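Local coordinates for protein oxygen-independent coproporphyrinogen III oxidase (Escherichia coli, PDB 1OLT) that catalyses the anaerobic oxidative decarboxylation of two propionate groups of coproporphyrinogen III to vinyl groups in heme biosynthesis, using a [4Fe-4S] cluster and S-adenosylmethionine, at residues 283-286 with 290-293; 234-239 with 294-299; 30-35 with 334-339; 122-127 with 156-161. All coordinates share one frame; numbering follows the deposited sequence. Where two conformers were deposited one is given.

Contact 1 (283-286 with 290-293); sequences QFIG and FARP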
loop_
_atom_site.group_PDB
_atom_site.type_symbol
_atom_site.label_atom_id
_atom_site.label_comp_id
_atom_site.label_asym_id
_atom_site.label_seq_id
_atom_site.Cartn_x
_atom_site.Cartn_y
_atom_site.Cartn_z
ATOM N N GLN A 283 -10.175 14.423 4.717
ATOM C CA GLN A 283 -10.770 13.387 5.587
ATOM C C GLN A 283 -9.708 12.338 5.966
ATOM O O GLN A 283 -8.977 11.835 5.082
ATOM C CB GLN A 283 -11.898 12.703 4.812
ATOM C CG GLN A 283 -13.034 12.178 5.634
ATOM C CD GLN A 283 -14.123 11.557 4.749
ATOM O OE1 GLN A 283 -14.615 12.192 3.804
ATOM N NE2 GLN A 283 -14.464 10.305 5.026
ATOM N N PHE A 284 -9.595 12.010 7.249
ATOM C CA PHE A 284 -8.798 10.825 7.663
ATOM C C PHE A 284 -9.583 9.538 7.234
ATOM O O PHE A 284 -10.636 9.253 7.783
ATOM C CB PHE A 284 -8.526 10.836 9.180
ATOM C CG PHE A 284 -7.672 9.659 9.672
ATOM C CD1 PHE A 284 -6.629 9.155 8.917
ATOM C CD2 PHE A 284 -7.925 9.093 10.909
ATOM C CE1 PHE A 284 -5.869 8.097 9.342
ATOM C CE2 PHE A 284 -7.180 8.038 11.385
ATOM C CZ PHE A 284 -6.137 7.526 10.609
ATOM N N ILE A 285 -9.095 8.820 6.235
ATOM C CA ILE A 285 -9.762 7.622 5.723
ATOM C C ILE A 285 -9.492 6.449 6.689
ATOM O O ILE A 285 -10.408 5.743 7.106
ATOM C CB ILE A 285 -9.269 7.229 4.327
ATOM C CG1 ILE A 285 -9.395 8.390 3.332
ATOM C CG2 ILE A 285 -10.050 5.994 3.825
ATOM C CD1 ILE A 285 -10.810 8.958 3.227
ATOM N N GLY A 286 -8.263 6.292 7.052
ATOM C CA GLY A 286 -7.863 5.267 7.961
ATOM C C GLY A 286 -6.433 4.891 7.778
ATOM O O GLY A 286 -5.804 5.144 6.715
ATOM N N PHE A 290 -5.074 9.919 4.095
ATOM C CA PHE A 290 -5.929 11.099 4.098
ATOM C C PHE A 290 -6.315 11.435 2.673
ATOM O O PHE A 290 -5.499 11.360 1.761
ATOM C CB PHE A 290 -5.259 12.312 4.707
ATOM C CG PHE A 290 -4.858 12.131 6.151
ATOM C CD1 PHE A 290 -3.712 11.406 6.486
ATOM C CD2 PHE A 290 -5.620 12.692 7.174
ATOM C CE1 PHE A 290 -3.351 11.233 7.767
ATOM C CE2 PHE A 290 -5.242 12.511 8.501
ATOM C CZ PHE A 290 -4.099 11.782 8.777
ATOM N N ALA A 291 -7.581 11.827 2.490
ATOM C CA ALA A 291 -8.074 12.192 1.192
ATOM C C ALA A 291 -9.264 13.197 1.345
ATOM O O ALA A 291 -9.905 13.266 2.368
ATOM C CB ALA A 291 -8.529 10.989 0.451
ATOM N N ARG A 292 -9.506 13.971 0.302
ATOM C CA ARG A 292 -10.576 14.961 0.311
ATOM C C ARG A 292 -12.012 14.322 0.460
ATOM O O ARG A 292 -12.259 13.217 -0.020
ATOM C CB ARG A 292 -10.500 15.761 -0.989
ATOM C CG ARG A 292 -9.181 16.521 -1.187
ATOM C CD ARG A 292 -9.198 17.416 -2.409
ATOM N NE ARG A 292 -7.864 17.572 -3.010
ATOM C CZ ARG A 292 -7.544 18.506 -3.921
ATOM N NH1 ARG A 292 -8.463 19.398 -4.351
ATOM N NH2 ARG A 292 -6.301 18.562 -4.393
ATOM N N PRO A 293 -12.945 14.995 1.134
ATOM C CA PRO A 293 -14.312 14.439 1.290
ATOM C C PRO A 293 -14.995 13.917 0.035
ATOM O O PRO A 293 -15.771 12.986 0.200
ATOM C CB PRO A 293 -15.110 15.587 1.852
ATOM C CG PRO A 293 -14.156 16.312 2.654
ATOM C CD PRO A 293 -12.837 16.289 1.821
#
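Gln283 O accepts from Ala291 N at 2.9 Å, nearly straight and in the carbonyl plane, and is also approached by the CA-H of Phe290, with Phe290 CA 3.3 Å from Gln283 O. This is the paired region of a tight antiparallel beta hairpin, in which Gln283 and Ala291 form a hydrogen-bonded pair and Phe284 and Phe290 the non-hydrogen-bonded pair next to it. The return bond, Gln283 N to Ala291 O, is short (2.6 Å) but bent to 135°. Toward the turn, Ile285 and Gly286 both face His289 in a classic beta bulge; the backbone angles of Gly286 would press a CB against the preceding carbonyl oxygen, which is why glycine suits the place.

The rings of Phe284 and Phe290 share one face of the sheet in an offset stack, centroids 4.9 Å apart and planes at 30°. A trans first torsion in Phe284 (chi1 -178°) brings its CD1 over the rim of the Phe290 ring. Flat apolar rings suit this side, where Val239 and Ile274 also touch Phe290. On the other face, Ile285 CG1 rests 4.0 Å from Ala291 CB, while the extended Gln283 brings OE1 to 3.4 Å from Pro293 CA.

Contact 2 (234-239 with 294-299); sequences PDRLSV and DDELAV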
loop_
_atom_site.group_PDB
_atom_site.type_symbol
_atom_site.label_atom_id
_atom_site.label_comp_id
_atom_site.label_asym_id
_atom_site.label_seq_id
_atom_site.Cartn_x
_atom_site.Cartn_y
_atom_site.Cartn_z
ATOM N N PRO A 234 -1.661 18.485 -2.310
ATOM C CA PRO A 234 -1.845 17.174 -2.898
ATOM C C PRO A 234 -3.284 16.773 -2.776
ATOM O O PRO A 234 -3.981 17.298 -1.907
ATOM C CB PRO A 234 -0.971 16.244 -2.027
ATOM C CG PRO A 234 -0.861 16.897 -0.745
ATOM C CD PRO A 234 -0.958 18.410 -1.015
ATOM N N ASP A 235 -3.722 15.837 -3.608
ATOM C CA ASP A 235 -5.058 15.297 -3.517
ATOM C C ASP A 235 -5.202 14.315 -2.328
ATOM O O ASP A 235 -6.281 14.223 -1.730
ATOM C CB ASP A 235 -5.462 14.598 -4.809
ATOM C CG ASP A 235 -5.441 15.533 -5.988
ATOM O OD1 ASP A 235 -5.972 16.671 -5.847
ATOM O OD2 ASP A 235 -4.896 15.237 -7.056
ATOM N N ARG A 236 -4.118 13.647 -1.977
ATOM C CA ARG A 236 -4.143 12.599 -0.973
ATOM C C ARG A 236 -2.792 12.608 -0.278
ATOM O O ARG A 236 -1.774 12.987 -0.885
ATOM C CB ARG A 236 -4.329 11.188 -1.577
ATOM C CG ARG A 236 -5.621 10.839 -2.188
ATOM C CD ARG A 236 -5.561 9.484 -3.008
ATOM N NE ARG A 236 -6.883 9.156 -3.560
ATOM C CZ ARG A 236 -7.162 8.154 -4.405
ATOM N NH1 ARG A 236 -6.230 7.294 -4.798
ATOM N NH2 ARG A 236 -8.410 7.995 -4.824
ATOM N N LEU A 237 -2.781 12.158 0.973
ATOM C CA LEU A 237 -1.562 12.066 1.777
ATOM C C LEU A 237 -1.512 10.717 2.477
ATOM O O LEU A 237 -2.536 10.171 2.941
ATOM C CB LEU A 237 -1.459 13.125 2.858
ATOM C CG LEU A 237 -1.452 14.576 2.480
ATOM C CD1 LEU A 237 -2.822 15.131 2.472
ATOM C CD2 LEU A 237 -0.647 15.374 3.464
ATOM N N SER A 238 -0.328 10.182 2.552
ATOM C CA SER A 238 -0.060 9.014 3.333
ATOM C C SER A 238 1.004 9.410 4.333
ATOM O O SER A 238 2.093 9.774 3.934
ATOM C CB SER A 238 0.378 7.883 2.432
ATOM O OG SER A 238 -0.581 7.639 1.414
ATOM N N VAL A 239 0.719 9.319 5.604
ATOM C CA VAL A 239 1.596 9.776 6.678
ATOM C C VAL A 239 1.934 8.547 7.539
ATOM O O VAL A 239 1.119 8.102 8.353
ATOM C CB VAL A 239 0.907 10.820 7.470
ATOM C CG1 VAL A 239 1.889 11.460 8.513
ATOM C CG2 VAL A 239 0.389 11.917 6.541
ATOM N N ASP A 294 -14.668 14.458 -1.140
ATOM C CA ASP A 294 -15.281 14.027 -2.373
ATOM C C ASP A 294 -14.438 13.035 -3.174
ATOM O O ASP A 294 -14.840 12.611 -4.273
ATOM C CB ASP A 294 -15.626 15.236 -3.261
ATOM C CG ASP A 294 -14.419 16.166 -3.528
ATOM O OD1 ASP A 294 -13.342 15.989 -2.886
ATOM O OD2 ASP A 294 -14.511 17.131 -4.359
ATOM N N ASP A 295 -13.323 12.611 -2.598
ATOM C CA ASP A 295 -12.425 11.650 -3.236
ATOM C C ASP A 295 -13.230 10.376 -3.349
ATOM O O ASP A 295 -14.048 10.070 -2.457
ATOM C CB ASP A 295 -11.198 11.411 -2.354
ATOM C CG ASP A 295 -10.123 10.588 -3.054
ATOM O OD1 ASP A 295 -10.341 9.380 -3.261
ATOM O OD2 ASP A 295 -9.047 11.042 -3.424
ATOM N N GLU A 296 -13.035 9.655 -4.440
ATOM C CA GLU A 296 -13.685 8.359 -4.674
ATOM C C GLU A 296 -13.549 7.436 -3.429
ATOM O O GLU A 296 -14.461 6.713 -3.089
ATOM C CB GLU A 296 -13.093 7.693 -5.932
ATOM C CG GLU A 296 -11.599 7.382 -5.762
ATOM C CD GLU A 296 -10.993 6.518 -6.853
ATOM O OE1 GLU A 296 -11.611 6.487 -7.970
ATOM O OE2 GLU A 296 -9.882 5.854 -6.565
ATOM N N LEU A 297 -12.404 7.506 -2.743
ATOM C CA LEU A 297 -12.155 6.686 -1.547
ATOM C C LEU A 297 -13.008 7.106 -0.373
ATOM O O LEU A 297 -13.567 6.264 0.338
ATOM C CB LEU A 297 -10.681 6.750 -1.153
ATOM C CG LEU A 297 -9.660 6.297 -2.180
ATOM C CD1 LEU A 297 -8.236 6.518 -1.632
ATOM C CD2 LEU A 297 -9.864 4.851 -2.533
ATOM N N ALA A 298 -13.103 8.397 -0.137
ATOM C CA ALA A 298 -13.997 8.897 0.918
ATOM C C ALA A 298 -15.487 8.634 0.630
ATOM O O ALA A 298 -16.291 8.365 1.553
ATOM C CB ALA A 298 -13.748 10.410 1.159
ATOM N N VAL A 299 -15.869 8.707 -0.641
ATOM C CA VAL A 299 -17.264 8.470 -1.029
ATOM C C VAL A 299 -17.577 7.014 -0.773
ATOM O O VAL A 299 -18.593 6.695 -0.155
ATOM C CB VAL A 299 -17.501 8.795 -2.522
ATOM C CG1 VAL A 299 -18.873 8.326 -2.997
ATOM C CG2 VAL A 299 -17.338 10.305 -2.766
HETATM O O HOH W 1 -8.508 13.588 -2.466
#
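Arg236 meets Asp295 side-on, using NE and NH2 against the two carboxylate oxygens, with the two side chains running at about a right angle. Arg236 NE donates to Asp295 OD2 at 2.9 Å and Arg236 NH2 to Asp295 OD1 at 2.8 Å. The grip is not flat: guanidinium and carboxylate planes are turned 42° apart, and OD2 is approached on its syn side from somewhat out of the carboxylate plane, whereas OD1 offers its syn lone pair. Arg236 NH2 also reaches Glu296 OE2 at 3.1 Å. Glu296 OE2 lies almost in the guanidinium plane, yet its carboxylate is met from above its own plane; OE2 has another partner in Arg166. The three residues form a salt-bridge network, and arginine suits its centre because its several N-H groups can serve both acids.

One face of the guanidinium is covered by Leu297, whose CD1 sits over its centre, 3.4 Å from Arg236 CZ. An apolar branch suits a face that has no N-H to offer, leaving the acids to take the edge.

Arg236 begins strand 236-241, the sixth of the parallel strands of the radical SAM partial barrel, and the acids open helix 296-303. Asp295 is the N-cap of that helix: its OD1 accepts from Leu297 N at 2.8 Å through the anti lone pair, so a single oxygen serves both the helix end and the arginine. Aspartate suits the position because its short chain can fold back to the helix while still facing the strand. A water donates to Asp295 OD2 at 2.8 Å.

Contact 3 (30-35 with 334-339); sequences LEFSED and DCYAQN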
loop_
_atom_site.group_PDB
_atom_site.type_symbol
_atom_site.label_atom_id
_atom_site.label_comp_id
_atom_site.label_asym_id
_atom_site.label_seq_id
_atom_site.Cartn_x
_atom_site.Cartn_y
_atom_site.Cartn_z
ATOM N N LEU A 30 3.734 -13.884 7.137
ATOM C CA LEU A 30 4.314 -14.911 8.034
ATOM C C LEU A 30 3.823 -16.315 7.681
ATOM O O LEU A 30 4.548 -17.295 7.869
ATOM C CB LEU A 30 3.943 -14.693 9.498
ATOM C CG LEU A 30 4.358 -13.433 10.217
ATOM C CD1 LEU A 30 3.798 -13.489 11.664
ATOM C CD2 LEU A 30 5.865 -13.302 10.183
ATOM N N GLU A 31 2.589 -16.410 7.179
ATOM C CA GLU A 31 1.998 -17.701 6.873
ATOM C C GLU A 31 2.300 -18.239 5.469
ATOM O O GLU A 31 1.842 -19.311 5.143
ATOM C CB GLU A 31 0.493 -17.622 7.079
ATOM C CG GLU A 31 0.071 -17.060 8.440
ATOM C CD GLU A 31 0.802 -17.664 9.649
ATOM O OE1 GLU A 31 1.180 -18.879 9.660
ATOM O OE2 GLU A 31 0.995 -16.895 10.620
ATOM N N PHE A 32 3.051 -17.508 4.646
ATOM C CA PHE A 32 3.333 -17.959 3.269
ATOM C C PHE A 32 4.302 -19.131 3.370
ATOM O O PHE A 32 5.191 -19.097 4.176
ATOM C CB PHE A 32 3.951 -16.843 2.371
ATOM C CG PHE A 32 3.014 -15.679 2.031
ATOM C CD1 PHE A 32 1.740 -15.563 2.550
ATOM C CD2 PHE A 32 3.473 -14.650 1.220
ATOM C CE1 PHE A 32 0.934 -14.447 2.239
ATOM C CE2 PHE A 32 2.666 -13.550 0.902
ATOM C CZ PHE A 32 1.388 -13.468 1.411
ATOM N N SER A 33 4.118 -20.163 2.562
ATOM C CA SER A 33 4.947 -21.339 2.619
ATOM C C SER A 33 5.509 -21.715 1.224
ATOM O O SER A 33 4.841 -21.623 0.215
ATOM C CB SER A 33 4.127 -22.486 3.186
ATOM O OG SER A 33 4.623 -23.731 2.770
ATOM N N GLU A 34 6.740 -22.187 1.208
ATOM C CA GLU A 34 7.418 -22.576 -0.025
ATOM C C GLU A 34 6.853 -23.847 -0.615
ATOM O O GLU A 34 7.200 -24.201 -1.719
ATOM C CB GLU A 34 8.918 -22.686 0.210
ATOM C CG GLU A 34 9.535 -21.338 0.595
ATOM C CD GLU A 34 11.042 -21.405 0.843
ATOM O OE1 GLU A 34 11.693 -22.280 0.246
ATOM O OE2 GLU A 34 11.565 -20.577 1.644
ATOM N N ASP A 35 5.967 -24.507 0.124
ATOM C CA ASP A 35 5.270 -25.688 -0.331
ATOM C C ASP A 35 4.189 -25.375 -1.350
ATOM O O ASP A 35 3.803 -26.236 -2.105
ATOM C CB ASP A 35 4.637 -26.382 0.878
ATOM C CG ASP A 35 5.681 -27.107 1.769
ATOM O OD1 ASP A 35 6.794 -27.433 1.248
ATOM O OD2 ASP A 35 5.457 -27.404 2.983
ATOM N N ASP A 334 -8.708 -16.791 -4.011
ATOM C CA ASP A 334 -8.487 -17.091 -2.599
ATOM C C ASP A 334 -7.099 -17.706 -2.255
ATOM O O ASP A 334 -6.993 -18.559 -1.360
ATOM C CB ASP A 334 -9.646 -17.917 -2.022
ATOM C CG ASP A 334 -11.028 -17.308 -2.380
ATOM O OD1 ASP A 334 -11.320 -16.101 -2.151
ATOM O OD2 ASP A 334 -11.810 -17.939 -3.013
ATOM N N CYS A 335 -6.051 -17.242 -2.961
ATOM C CA CYS A 335 -4.682 -17.594 -2.621
ATOM C C CYS A 335 -3.808 -16.359 -2.647
ATOM O O CYS A 335 -4.127 -15.386 -3.301
ATOM C CB CYS A 335 -4.067 -18.641 -3.578
ATOM S SG CYS A 335 -4.953 -20.172 -3.695
ATOM N N TYR A 336 -2.737 -16.368 -1.869
ATOM C CA TYR A 336 -1.667 -15.406 -2.000
ATOM C C TYR A 336 -0.419 -16.170 -2.492
ATOM O O TYR A 336 -0.162 -17.274 -2.079
ATOM C CB TYR A 336 -1.366 -14.651 -0.690
ATOM C CG TYR A 336 -2.569 -13.986 -0.017
ATOM C CD1 TYR A 336 -3.668 -13.542 -0.767
ATOM C CD2 TYR A 336 -2.618 -13.798 1.370
ATOM C CE1 TYR A 336 -4.775 -12.932 -0.167
ATOM C CE2 TYR A 336 -3.740 -13.196 1.994
ATOM C CZ TYR A 336 -4.812 -12.755 1.209
ATOM O OH TYR A 336 -5.941 -12.180 1.777
ATOM N N ALA A 337 0.350 -15.542 -3.377
ATOM C CA ALA A 337 1.555 -16.117 -3.942
ATOM C C ALA A 337 2.571 -15.016 -4.129
ATOM O O ALA A 337 2.249 -13.939 -4.621
ATOM C CB ALA A 337 1.207 -16.770 -5.287
ATOM N N GLN A 338 3.814 -15.290 -3.805
ATOM C CA GLN A 338 4.846 -14.271 -3.913
ATOM C C GLN A 338 6.007 -14.785 -4.717
ATOM O O GLN A 338 6.430 -15.930 -4.552
ATOM C CB GLN A 338 5.410 -13.866 -2.535
ATOM C CG GLN A 338 6.252 -12.635 -2.530
ATOM C CD GLN A 338 6.667 -12.132 -1.133
ATOM O OE1 GLN A 338 6.686 -12.905 -0.188
ATOM N NE2 GLN A 338 6.993 -10.827 -1.026
ATOM N N ASN A 339 6.514 -13.915 -5.557
ATOM C CA ASN A 339 7.773 -14.133 -6.257
ATOM C C ASN A 339 8.985 -14.058 -5.325
ATOM O O ASN A 339 8.968 -13.371 -4.276
ATOM C CB ASN A 339 7.933 -13.073 -7.349
ATOM C CG ASN A 339 7.104 -13.356 -8.590
ATOM O OD1 ASN A 339 6.612 -14.495 -8.816
ATOM N ND2 ASN A 339 6.968 -12.296 -9.467
#
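Phe32 and Tyr336 supply the apolar part of the contact. The outer end of the phenylalanine ring presses on the base of the tyrosine: Phe32 CZ is 3.7 Å from Tyr336 CB, and Phe32 CE1 lies 3.7 Å from Tyr336 CD2, near the plane of the tyrosine ring and at its edge. The rings therefore do not stack, and the side chains run obliquely to one another. The tyrosine leads its hydroxyl away, to the backbone oxygen of Tyr26, so that its apolar base is what greets Phe32.

The polar neighbour is Gln338, two residues along strand 335-339 and hence on the same side of it as Tyr336, Ala337 pointing the other way. Its extended chain, leaving the backbone with CG trans to N (chi1 -167°), carries OE1 to 3.9 Å from Phe32 CD2. The oxygen arrives at the ring edge, near its plane, where the weakly positive C-H rim suits it, and amide and ring stand 86° apart. The amide is gripped elsewhere, OE1 by Arg359 and NE2 by the carbonyl of Ser327.

A backbone-shaping bond lies within 30-35: Ser33 OG accepts from Asp35 N at 3.1 Å in an ST turn, just beyond Phe32.

The strand is the central one of a three-stranded antiparallel sheet, onto which this N-terminal loop folds. No hydrogen bond crosses between the segments, and Phe32 meets the strand by van der Waals contact; the backbone of Ser33 is bonded to Gly360 on the next strand. The position of Gln338, about 5 Å from a bound S-adenosylmethionine and held to Ser327 of its pocket, is consistent with a second-shell role.

Contact 4 (122-127 with 156-161); sequences QISRLM and LDHLRA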
loop_
_atom_site.group_PDB
_atom_site.type_symbol
_atom_site.label_atom_id
_atom_site.label_comp_id
_atom_site.label_asym_id
_atom_site.label_seq_id
_atom_site.Cartn_x
_atom_site.Cartn_y
_atom_site.Cartn_z
ATOM N N GLN A 122 12.612 2.821 -21.487
ATOM C CA GLN A 122 12.290 1.689 -20.627
ATOM C C GLN A 122 10.801 1.686 -20.153
ATOM O O GLN A 122 10.120 0.654 -20.174
ATOM C CB GLN A 122 13.266 1.662 -19.410
ATOM C CG GLN A 122 14.660 1.340 -19.863
ATOM C CD GLN A 122 15.703 1.683 -18.861
ATOM O OE1 GLN A 122 15.452 2.478 -17.900
ATOM N NE2 GLN A 122 16.943 1.185 -19.109
ATOM N N ILE A 123 10.301 2.848 -19.774
ATOM C CA ILE A 123 8.886 3.008 -19.414
ATOM C C ILE A 123 8.069 2.555 -20.588
ATOM O O ILE A 123 7.126 1.774 -20.439
ATOM C CB ILE A 123 8.578 4.474 -19.109
ATOM C CG1 ILE A 123 9.167 4.837 -17.769
ATOM C CG2 ILE A 123 7.081 4.703 -19.114
ATOM C CD1 ILE A 123 9.271 6.313 -17.517
ATOM N N SER A 124 8.403 3.053 -21.787
ATOM C CA SER A 124 7.635 2.672 -22.977
ATOM C C SER A 124 7.705 1.189 -23.273
ATOM O O SER A 124 6.691 0.556 -23.692
ATOM C CB SER A 124 8.077 3.449 -24.242
ATOM O OG SER A 124 7.855 4.828 -24.100
ATOM N N ARG A 125 8.905 0.640 -23.122
ATOM C CA ARG A 125 9.081 -0.788 -23.364
ATOM C C ARG A 125 8.172 -1.659 -22.431
ATOM O O ARG A 125 7.549 -2.620 -22.870
ATOM C CB ARG A 125 10.539 -1.215 -23.199
ATOM C CG ARG A 125 10.812 -2.707 -23.436
ATOM C CD ARG A 125 12.270 -3.139 -23.138
ATOM N NE ARG A 125 12.355 -4.587 -23.179
ATOM C CZ ARG A 125 13.369 -5.278 -22.714
ATOM N NH1 ARG A 125 14.399 -4.670 -22.165
ATOM N NH2 ARG A 125 13.358 -6.617 -22.809
ATOM N N LEU A 126 8.170 -1.360 -21.155
ATOM C CA LEU A 126 7.385 -2.112 -20.241
ATOM C C LEU A 126 5.913 -1.959 -20.469
ATOM O O LEU A 126 5.183 -2.959 -20.413
ATOM C CB LEU A 126 7.770 -1.796 -18.806
ATOM C CG LEU A 126 7.041 -2.548 -17.706
ATOM C CD1 LEU A 126 7.076 -4.064 -17.875
ATOM C CD2 LEU A 126 7.611 -2.168 -16.417
ATOM N N MET A 127 5.442 -0.714 -20.677
ATOM C CA MET A 127 4.033 -0.502 -20.930
ATOM C C MET A 127 3.552 -1.269 -22.161
ATOM O O MET A 127 2.475 -1.819 -22.198
ATOM C CB MET A 127 3.714 0.966 -21.100
ATOM C CG MET A 127 3.657 1.715 -19.848
ATOM S SD MET A 127 2.432 0.990 -18.673
ATOM C CE MET A 127 1.129 0.663 -19.697
ATOM N N LEU A 156 6.875 13.305 -16.718
ATOM C CA LEU A 156 5.440 13.280 -16.432
ATOM C C LEU A 156 4.610 13.340 -17.706
ATOM O O LEU A 156 3.632 12.599 -17.826
ATOM C CB LEU A 156 5.041 14.414 -15.485
ATOM C CG LEU A 156 5.731 14.383 -14.112
ATOM C CD1 LEU A 156 5.175 15.528 -13.283
ATOM C CD2 LEU A 156 5.700 13.076 -13.386
ATOM N N ASP A 157 4.985 14.189 -18.671
ATOM C CA ASP A 157 4.294 14.203 -19.968
ATOM C C ASP A 157 4.395 12.817 -20.648
ATOM O O ASP A 157 3.446 12.335 -21.208
ATOM C CB ASP A 157 4.821 15.272 -20.894
ATOM C CG ASP A 157 4.760 16.675 -20.237
ATOM O OD1 ASP A 157 5.630 17.042 -19.427
ATOM O OD2 ASP A 157 3.846 17.415 -20.462
ATOM N N HIS A 158 5.539 12.195 -20.563
ATOM C CA HIS A 158 5.729 10.885 -21.166
ATOM C C HIS A 158 4.868 9.833 -20.479
ATOM O O HIS A 158 4.254 9.010 -21.151
ATOM C CB HIS A 158 7.144 10.461 -21.048
ATOM C CG HIS A 158 7.462 9.204 -21.807
ATOM N ND1 HIS A 158 7.558 9.177 -23.171
ATOM C CD2 HIS A 158 7.711 7.943 -21.387
ATOM C CE1 HIS A 158 7.862 7.956 -23.580
ATOM N NE2 HIS A 158 7.970 7.181 -22.506
ATOM N N LEU A 159 4.795 9.850 -19.141
ATOM C CA LEU A 159 3.914 8.931 -18.418
ATOM C C LEU A 159 2.452 9.114 -18.832
ATOM O O LEU A 159 1.698 8.156 -19.028
ATOM C CB LEU A 159 4.041 9.103 -16.886
ATOM C CG LEU A 159 5.442 8.748 -16.381
ATOM C CD1 LEU A 159 5.653 9.264 -14.998
ATOM C CD2 LEU A 159 5.602 7.241 -16.438
ATOM N N ARG A 160 2.032 10.354 -18.892
ATOM C CA ARG A 160 0.716 10.652 -19.374
ATOM C C ARG A 160 0.455 10.120 -20.801
ATOM O O ARG A 160 -0.615 9.533 -21.090
ATOM C CB ARG A 160 0.552 12.129 -19.363
ATOM C CG ARG A 160 -0.771 12.478 -19.221
ATOM C CD ARG A 160 -1.325 12.447 -17.738
ATOM N NE ARG A 160 -2.715 12.881 -17.981
ATOM C CZ ARG A 160 -3.682 12.047 -18.313
ATOM N NH1 ARG A 160 -3.487 10.715 -18.325
ATOM N NH2 ARG A 160 -4.860 12.520 -18.580
ATOM N N ALA A 161 1.418 10.291 -21.698
ATOM C CA ALA A 161 1.248 9.801 -23.069
ATOM C C ALA A 161 1.194 8.286 -23.063
ATOM O O ALA A 161 0.552 7.720 -23.921
ATOM C CB ALA A 161 2.414 10.324 -24.079
#
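The imidazole of His158 is met at its edge, near the ring plane, by two side chains of helix 120-133. Ser124 OG comes to His158 NE2 at 2.8 Å, and Ile123 CG2 comes to His158 CD2 at 4.0 Å; neither lies over a face. NE2 is the donor to OG, but the bond is weak, and NE2 has another weak bond to the carbonyl of Lys120. The ring reaches across because the first torsion of His158 (chi1 -172°) sets CG anti to the main-chain nitrogen, while Ile123 slides past it in the reverse direction.

Deeper in the interface the contact turns apolar. Ile123 CD1 packs 3.9 Å from Leu159 CD2, the two branched chains crossing at about a right angle, and Ile123 CG2 touches the same leucine methyl. Branched aliphatic residues fill this buried side well; histidine and serine, partly exposed, can keep their polar atoms in use.

The helices run nearly parallel, 14° apart with axes 10.5 Å from each other, as expected for successive crossover helices of the radical SAM partial barrel: each follows a strand, 105-112 and 140-146, of the parallel sheet. Met127 and Leu126 face the former strand.

Ser124 OG is also bonded to Glu162 and to the Lys120 carbonyl. The serine is thus held chiefly by other partners, and the histidine adds one weak link to a wider polar cluster.

From the N terminus, residues 30-35 wait almost 300 residues for their partner 334-339, so contact 3 closes the largest loop, and the other three lie within it. Contact 4 comes first, joining two consecutive crossover helices of the partial barrel. It is complete before contact 2 opens at 234-239, the last parallel strand. Contact 2 closes on helix 296-303, and the hairpin of contact 1 lies inside that span. Contacts 1 and 2 touch directly: strand 289-291 lies beside 236-241 in the same sheet, with a probable hydrogen bond from Phe290 N to Leu237 O. Contact 3, its centre about 31 Å from that of contact 2, ties the N-terminal loop to the separate three-stranded sheet.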